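Side-chain contacts in MobB protein homolog (Geobacillus stearothermophilus, PDB 1XJC), which is of unknown function but probably binds a nucleotide and assists molybdopterin guanine dinucleotide synthesis: residues W83-D86 and D87-L91; K23-A26 and A27-E31. All blocks are in the same frame, centred on the assembly; numbering follows the deposited sequence.

Interaction 1. Residues W83-D86 and D87-L91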
ATOM      1  N   TRP A  83       4.838  14.781  -9.350  1.00 31.27           N
ATOM      2  CA  TRP A  83       5.427  13.453  -9.192  1.00 31.16           C
ATOM      3  C   TRP A  83       4.379  12.359  -9.424  1.00 30.77           C
ATOM      4  O   TRP A  83       3.376  12.306  -8.729  1.00 30.08           O
ATOM      5  CB  TRP A  83       6.010  13.260  -7.784  1.00 31.10           C
ATOM      6  CG  TRP A  83       7.300  13.985  -7.556  1.00 30.66           C
ATOM      7  CD1 TRP A  83       7.480  15.148  -6.866  1.00 29.66           C
ATOM      8  CD2 TRP A  83       8.587  13.605  -8.052  1.00 30.47           C
ATOM      9  NE1 TRP A  83       8.804  15.518  -6.903  1.00 30.06           N
ATOM     10  CE2 TRP A  83       9.506  14.590  -7.626  1.00 30.26           C
ATOM     11  CE3 TRP A  83       9.054  12.530  -8.813  1.00 31.42           C
ATOM     12  CZ2 TRP A  83      10.869  14.530  -7.938  1.00 30.74           C
ATOM     13  CZ3 TRP A  83      10.413  12.467  -9.125  1.00 32.77           C
ATOM     14  CH2 TRP A  83      11.305  13.468  -8.682  1.00 31.84           C
ATOM     15  N   ARG A  84       4.605  11.494 -10.400  1.00 31.16           N
ATOM     16  CA  ARG A  84       3.673  10.399 -10.628  1.00 31.92           C
ATOM     17  C   ARG A  84       4.228   9.175  -9.895  1.00 29.96           C
ATOM     18  O   ARG A  84       5.437   9.084  -9.673  1.00 28.39           O
ATOM     19  CB  ARG A  84       3.553  10.104 -12.119  1.00 35.75           C
ATOM     20  CG  ARG A  84       2.921  11.226 -12.910  1.00 42.92           C
ATOM     21  CD  ARG A  84       3.126  11.028 -14.402  1.00 50.20           C
ATOM     22  NE  ARG A  84       2.576  12.151 -15.159  1.00 57.64           N
ATOM     23  CZ  ARG A  84       1.277  12.357 -15.364  1.00 60.95           C
ATOM     24  NH1 ARG A  84       0.380  11.507 -14.874  1.00 62.55           N
ATOM     25  NH2 ARG A  84       0.873  13.424 -16.046  1.00 62.69           N
ATOM     26  N   LEU A  85       3.360   8.234  -9.524  1.00 28.60           N
ATOM     27  CA  LEU A  85       3.833   7.042  -8.816  1.00 26.60           C
ATOM     28  C   LEU A  85       4.950   6.385  -9.617  1.00 25.56           C
ATOM     29  O   LEU A  85       5.954   5.980  -9.048  1.00 23.64           O
ATOM     30  CB  LEU A  85       2.703   6.028  -8.580  1.00 25.36           C
ATOM     31  CG  LEU A  85       3.177   4.691  -7.978  1.00 24.78           C
ATOM     32  CD1 LEU A  85       3.749   4.923  -6.569  1.00 22.42           C
ATOM     33  CD2 LEU A  85       1.995   3.682  -7.934  1.00 24.32           C
ATOM     34  N   ASP A  86       4.789   6.283 -10.935  1.00 26.41           N
ATOM     35  CA  ASP A  86       5.850   5.671 -11.736  1.00 28.11           C
ATOM     36  C   ASP A  86       7.185   6.391 -11.611  1.00 28.57           C
ATOM     37  O   ASP A  86       8.228   5.752 -11.707  1.00 28.85           O
ATOM     38  CB  ASP A  86       5.449   5.543 -13.208  1.00 31.27           C
ATOM     39  CG  ASP A  86       4.613   4.292 -13.469  1.00 34.69           C
ATOM     40  OD1 ASP A  86       4.539   3.434 -12.555  1.00 35.41           O
ATOM     41  OD2 ASP A  86       4.044   4.162 -14.579  1.00 36.88           O
ATOM     42  N   ASP A  87       7.182   7.707 -11.392  1.00 28.53           N
ATOM     43  CA  ASP A  87       8.464   8.392 -11.217  1.00 29.44           C
ATOM     44  C   ASP A  87       9.151   7.851  -9.964  1.00 30.17           C
ATOM     45  O   ASP A  87      10.363   7.620  -9.952  1.00 30.64           O
ATOM     46  CB  ASP A  87       8.285   9.892 -11.036  1.00 30.84           C
ATOM     47  CG  ASP A  87       7.645  10.544 -12.224  1.00 33.57           C
ATOM     48  OD1 ASP A  87       7.999  10.189 -13.374  1.00 32.94           O
ATOM     49  OD2 ASP A  87       6.795  11.423 -11.997  1.00 36.62           O
ATOM     50  N   VAL A  88       8.372   7.650  -8.903  1.00 29.76           N
ATOM     51  CA  VAL A  88       8.931   7.146  -7.658  1.00 28.07           C
ATOM     52  C   VAL A  88       9.393   5.695  -7.815  1.00 28.28           C
ATOM     53  O   VAL A  88      10.498   5.354  -7.414  1.00 28.74           O
ATOM     54  CB  VAL A  88       7.906   7.257  -6.491  1.00 26.56           C
ATOM     55  CG1 VAL A  88       8.610   7.091  -5.173  1.00 25.40           C
ATOM     56  CG2 VAL A  88       7.206   8.603  -6.532  1.00 25.58           C
ATOM     57  N   LEU A  89       8.564   4.844  -8.413  1.00 28.47           N
ATOM     58  CA  LEU A  89       8.941   3.446  -8.600  1.00 28.52           C
ATOM     59  C   LEU A  89      10.194   3.292  -9.464  1.00 29.87           C
ATOM     60  O   LEU A  89      10.905   2.289  -9.350  1.00 31.79           O
ATOM     61  CB  LEU A  89       7.788   2.644  -9.222  1.00 27.06           C
ATOM     62  CG  LEU A  89       6.485   2.550  -8.415  1.00 26.06           C
ATOM     63  CD1 LEU A  89       5.422   1.860  -9.256  1.00 25.04           C
ATOM     64  CD2 LEU A  89       6.719   1.799  -7.107  1.00 25.54           C
ATOM     65  N   ALA A  90      10.464   4.267 -10.330  1.00 30.39           N
ATOM     66  CA  ALA A  90      11.649   4.209 -11.183  1.00 30.51           C
ATOM     67  C   ALA A  90      12.887   4.405 -10.310  1.00 30.71           C
ATOM     68  O   ALA A  90      13.936   3.822 -10.575  1.00 31.52           O
ATOM     69  CB  ALA A  90      11.585   5.288 -12.269  1.00 29.00           C
ATOM     70  N   LEU A  91      12.761   5.223  -9.268  1.00 30.85           N
ATOM     71  CA  LEU A  91      13.872   5.454  -8.350  1.00 32.15           C
ATOM     72  C   LEU A  91      14.099   4.237  -7.448  1.00 32.90           C
ATOM     73  O   LEU A  91      15.180   4.082  -6.885  1.00 33.97           O
ATOM     74  CB  LEU A  91      13.610   6.681  -7.465  1.00 32.75           C
ATOM     75  CG  LEU A  91      13.467   8.041  -8.156  1.00 34.41           C
ATOM     76  CD1 LEU A  91      13.184   9.127  -7.128  1.00 34.02           C
ATOM     77  CD2 LEU A  91      14.743   8.360  -8.913  1.00 35.97           C
TER
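Asp87 reaches back from the first turn of helix 85-92 to Trp83 and Arg84, just ahead of that turn. Its CB sits at the edge of the Trp83 indole, in the ring plane, 3.5 Å from Trp83 CE3, and on another flank it packs against the Arg84 carbonyl, with Asp87 CB 3.3 Å from Arg84 O. CG lies beside its own backbone N (chi1 -62°), which turns the carboxylate back toward the start of the helix and nearly upright to the indole, the two planes 76° apart. At the tip, Asp87 OD2 accepts the Arg84 N-H at 2.7 Å. That bond is almost straight, and the donor arrives on the anti side of the oxygen, somewhat out of the carboxylate plane. The same OD2 also lies 3.5 Å from Arg84 CB. The extended Arg84 chain carries its guanidinium elsewhere: Arg84 NE stays 5.3 Å from Asp87 OD2, too far for direct pairing. Were Asp87 an alanine, the Arg84 N-H would probably lose its carboxylate mate and the start of the helix would be less firmly fixed. Farther round, Leu85 CG meets Leu89 CD1 at 3.8 Å on the side that packs against Val102 and Val100 of strand 99-103. With Arg84 as N-cap and Asp87 as the third residue of the helix, the carboxylate supplies one half of a capping box.

Interaction 2. Residues K23-A26 and A27-E31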
ATOM      1  N   LYS A  23       1.600  -3.054   9.946  1.00 20.97           N
ATOM      2  CA  LYS A  23       1.695  -4.481  10.185  1.00 19.51           C
ATOM      3  C   LYS A  23       2.237  -5.232   8.989  1.00 18.44           C
ATOM      4  O   LYS A  23       2.996  -6.185   9.147  1.00 18.70           O
ATOM      5  CB  LYS A  23       0.318  -5.035  10.569  1.00 20.45           C
ATOM      6  CG  LYS A  23      -0.147  -4.559  11.937  1.00 21.07           C
ATOM      7  CD  LYS A  23      -1.548  -5.068  12.242  1.00 24.97           C
ATOM      8  CE  LYS A  23      -2.037  -4.499  13.563  1.00 26.66           C
ATOM      9  NZ  LYS A  23      -1.089  -4.865  14.661  1.00 30.12           N
ATOM     10  N   TRP A  24       1.848  -4.811   7.788  1.00 17.21           N
ATOM     11  CA  TRP A  24       2.303  -5.488   6.578  1.00 16.67           C
ATOM     12  C   TRP A  24       3.803  -5.246   6.409  1.00 17.05           C
ATOM     13  O   TRP A  24       4.550  -6.182   6.159  1.00 16.86           O
ATOM     14  CB  TRP A  24       1.532  -4.963   5.362  1.00 17.79           C
ATOM     15  CG  TRP A  24       1.587  -5.854   4.156  1.00 17.71           C
ATOM     16  CD1 TRP A  24       2.373  -6.959   3.973  1.00 18.12           C
ATOM     17  CD2 TRP A  24       0.801  -5.721   2.967  1.00 18.18           C
ATOM     18  NE1 TRP A  24       2.121  -7.521   2.748  1.00 17.27           N
ATOM     19  CE2 TRP A  24       1.162  -6.782   2.107  1.00 17.31           C
ATOM     20  CE3 TRP A  24      -0.178  -4.806   2.544  1.00 18.46           C
ATOM     21  CZ2 TRP A  24       0.579  -6.954   0.842  1.00 19.24           C
ATOM     22  CZ3 TRP A  24      -0.758  -4.979   1.283  1.00 18.30           C
ATOM     23  CH2 TRP A  24      -0.377  -6.044   0.451  1.00 18.05           C
ATOM     24  N   VAL A  25       4.246  -3.994   6.539  1.00 16.83           N
ATOM     25  CA  VAL A  25       5.681  -3.700   6.428  1.00 16.45           C
ATOM     26  C   VAL A  25       6.473  -4.524   7.463  1.00 18.34           C
ATOM     27  O   VAL A  25       7.488  -5.131   7.127  1.00 20.37           O
ATOM     28  CB  VAL A  25       5.990  -2.168   6.641  1.00 15.57           C
ATOM     29  CG1 VAL A  25       7.470  -1.965   6.894  1.00 14.54           C
ATOM     30  CG2 VAL A  25       5.567  -1.351   5.408  1.00 14.67           C
ATOM     31  N   ALA A  26       6.000  -4.563   8.710  1.00 18.48           N
ATOM     32  CA  ALA A  26       6.688  -5.312   9.770  1.00 19.10           C
ATOM     33  C   ALA A  26       6.826  -6.814   9.466  1.00 19.88           C
ATOM     34  O   ALA A  26       7.886  -7.408   9.702  1.00 20.04           O
ATOM     35  CB  ALA A  26       5.950  -5.115  11.144  1.00 17.71           C
ATOM     36  N   ALA A  27       5.767  -7.428   8.941  1.00 19.52           N
ATOM     37  CA  ALA A  27       5.824  -8.855   8.625  1.00 18.17           C
ATOM     38  C   ALA A  27       6.823  -9.049   7.494  1.00 20.04           C
ATOM     39  O   ALA A  27       7.630  -9.981   7.525  1.00 21.65           O
ATOM     40  CB  ALA A  27       4.438  -9.374   8.202  1.00 16.96           C
ATOM     41  N   ALA A  28       6.776  -8.169   6.490  1.00 19.86           N
ATOM     42  CA  ALA A  28       7.711  -8.296   5.363  1.00 20.80           C
ATOM     43  C   ALA A  28       9.152  -8.152   5.875  1.00 21.70           C
ATOM     44  O   ALA A  28      10.030  -8.920   5.488  1.00 21.49           O
ATOM     45  CB  ALA A  28       7.418  -7.221   4.293  1.00 19.32           C
ATOM     46  N   VAL A  29       9.391  -7.164   6.740  1.00 22.65           N
ATOM     47  CA  VAL A  29      10.739  -6.959   7.289  1.00 22.05           C
ATOM     48  C   VAL A  29      11.202  -8.189   8.070  1.00 23.34           C
ATOM     49  O   VAL A  29      12.335  -8.658   7.899  1.00 24.35           O
ATOM     50  CB  VAL A  29      10.811  -5.686   8.210  1.00 21.14           C
ATOM     51  CG1 VAL A  29      12.164  -5.617   8.901  1.00 19.68           C
ATOM     52  CG2 VAL A  29      10.605  -4.417   7.375  1.00 20.54           C
ATOM     53  N   ARG A  30      10.332  -8.724   8.922  1.00 25.13           N
ATOM     54  CA  ARG A  30      10.680  -9.918   9.704  1.00 27.33           C
ATOM     55  C   ARG A  30      11.081 -11.088   8.816  1.00 26.81           C
ATOM     56  O   ARG A  30      11.935 -11.876   9.189  1.00 27.49           O
ATOM     57  CB  ARG A  30       9.511 -10.386  10.574  1.00 29.57           C
ATOM     58  CG  ARG A  30       9.159  -9.486  11.710  1.00 35.85           C
ATOM     59  CD  ARG A  30       8.166 -10.187  12.625  1.00 41.31           C
ATOM     60  NE  ARG A  30       7.299  -9.222  13.293  1.00 47.27           N
ATOM     61  CZ  ARG A  30       6.126  -8.810  12.818  1.00 48.26           C
ATOM     62  NH1 ARG A  30       5.656  -9.278  11.667  1.00 48.86           N
ATOM     63  NH2 ARG A  30       5.424  -7.918  13.498  1.00 49.56           N
ATOM     64  N   GLU A  31      10.435 -11.223   7.663  1.00 27.14           N
ATOM     65  CA  GLU A  31      10.756 -12.302   6.732  1.00 28.22           C
ATOM     66  C   GLU A  31      12.073 -11.998   6.044  1.00 26.82           C
ATOM     67  O   GLU A  31      12.541 -12.791   5.233  1.00 26.83           O
ATOM     68  CB  GLU A  31       9.669 -12.453   5.659  1.00 31.81           C
ATOM     69  CG  GLU A  31       8.398 -13.107   6.143  1.00 37.46           C
ATOM     70  CD  GLU A  31       8.654 -14.493   6.687  1.00 41.21           C
ATOM     71  OE1 GLU A  31       9.052 -15.381   5.898  1.00 42.63           O
ATOM     72  OE2 GLU A  31       8.471 -14.684   7.908  1.00 43.64           O
TER
HETATM   73  O   HOH W   1       2.663  -7.715  11.363  1.00 26.97           O
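This is a local, one-turn contact along the last part of helix 17-30, which packs between the parallel sheet and helix 154-166. Backbone bonds join successive turns, Val29 N giving to Val25 O at 2.8 Å and Arg30 N to Ala26 O at 2.9 Å. On the outer side, the Arg30 chain runs back along the helix toward Lys23 and lays one face of its guanidinium over the Ala26 carbonyl carbon, with Arg30 NH1 3.5 Å from Ala26 C. The other amino group, Arg30 NH2, comes to 3.7 Å from Ala26 CB. Setting CG beside the backbone N (chi1 -69°) starts the chain in this direction and brings Arg30 CG to 3.2 Å from Ala26 O. A water in the plane of the guanidinium, at its edge, donates to Lys23 O at 2.7 Å and accepts a weak bond from Arg30 NH1, tying the charged group loosely to a second carbonyl. A turn apart on one flank, the two valines run abreast, Val25 CG1 4.0 Å from Val29 CG2. Inward, Ala28 touches Leu99 and Val35 of the sheet, and Ala27 touches Ile158 of helix 154-166. Following strand 6-10 and a loop with a Walker A-like pattern, helix 17-30 occupies the place of the P-loop helix in the nucleotide-binding fold of P-loop NTPases.

From the N terminus, strand 6-10 leads into helix 17-30, whose last turns hold interaction 2, and the chain then enters edge strand 35-39. Much later, after hairpin 65-78, residues 83-91 start helix 85-92 with interaction 1 and the chain goes on to strand 99-103. Each contact closes no more than a helical turn or a helix start; they follow in series, neither nested nor crossed. The centres of interactions 1 and 2 are 23 Å apart and their nearest atoms about 13 Å. Both helices nevertheless pack on strands 35-39 and 99-103, but through alternate residues, Leu99 and Leu101 against Val100 and Val102, so they cover opposite faces of the parallel sheet.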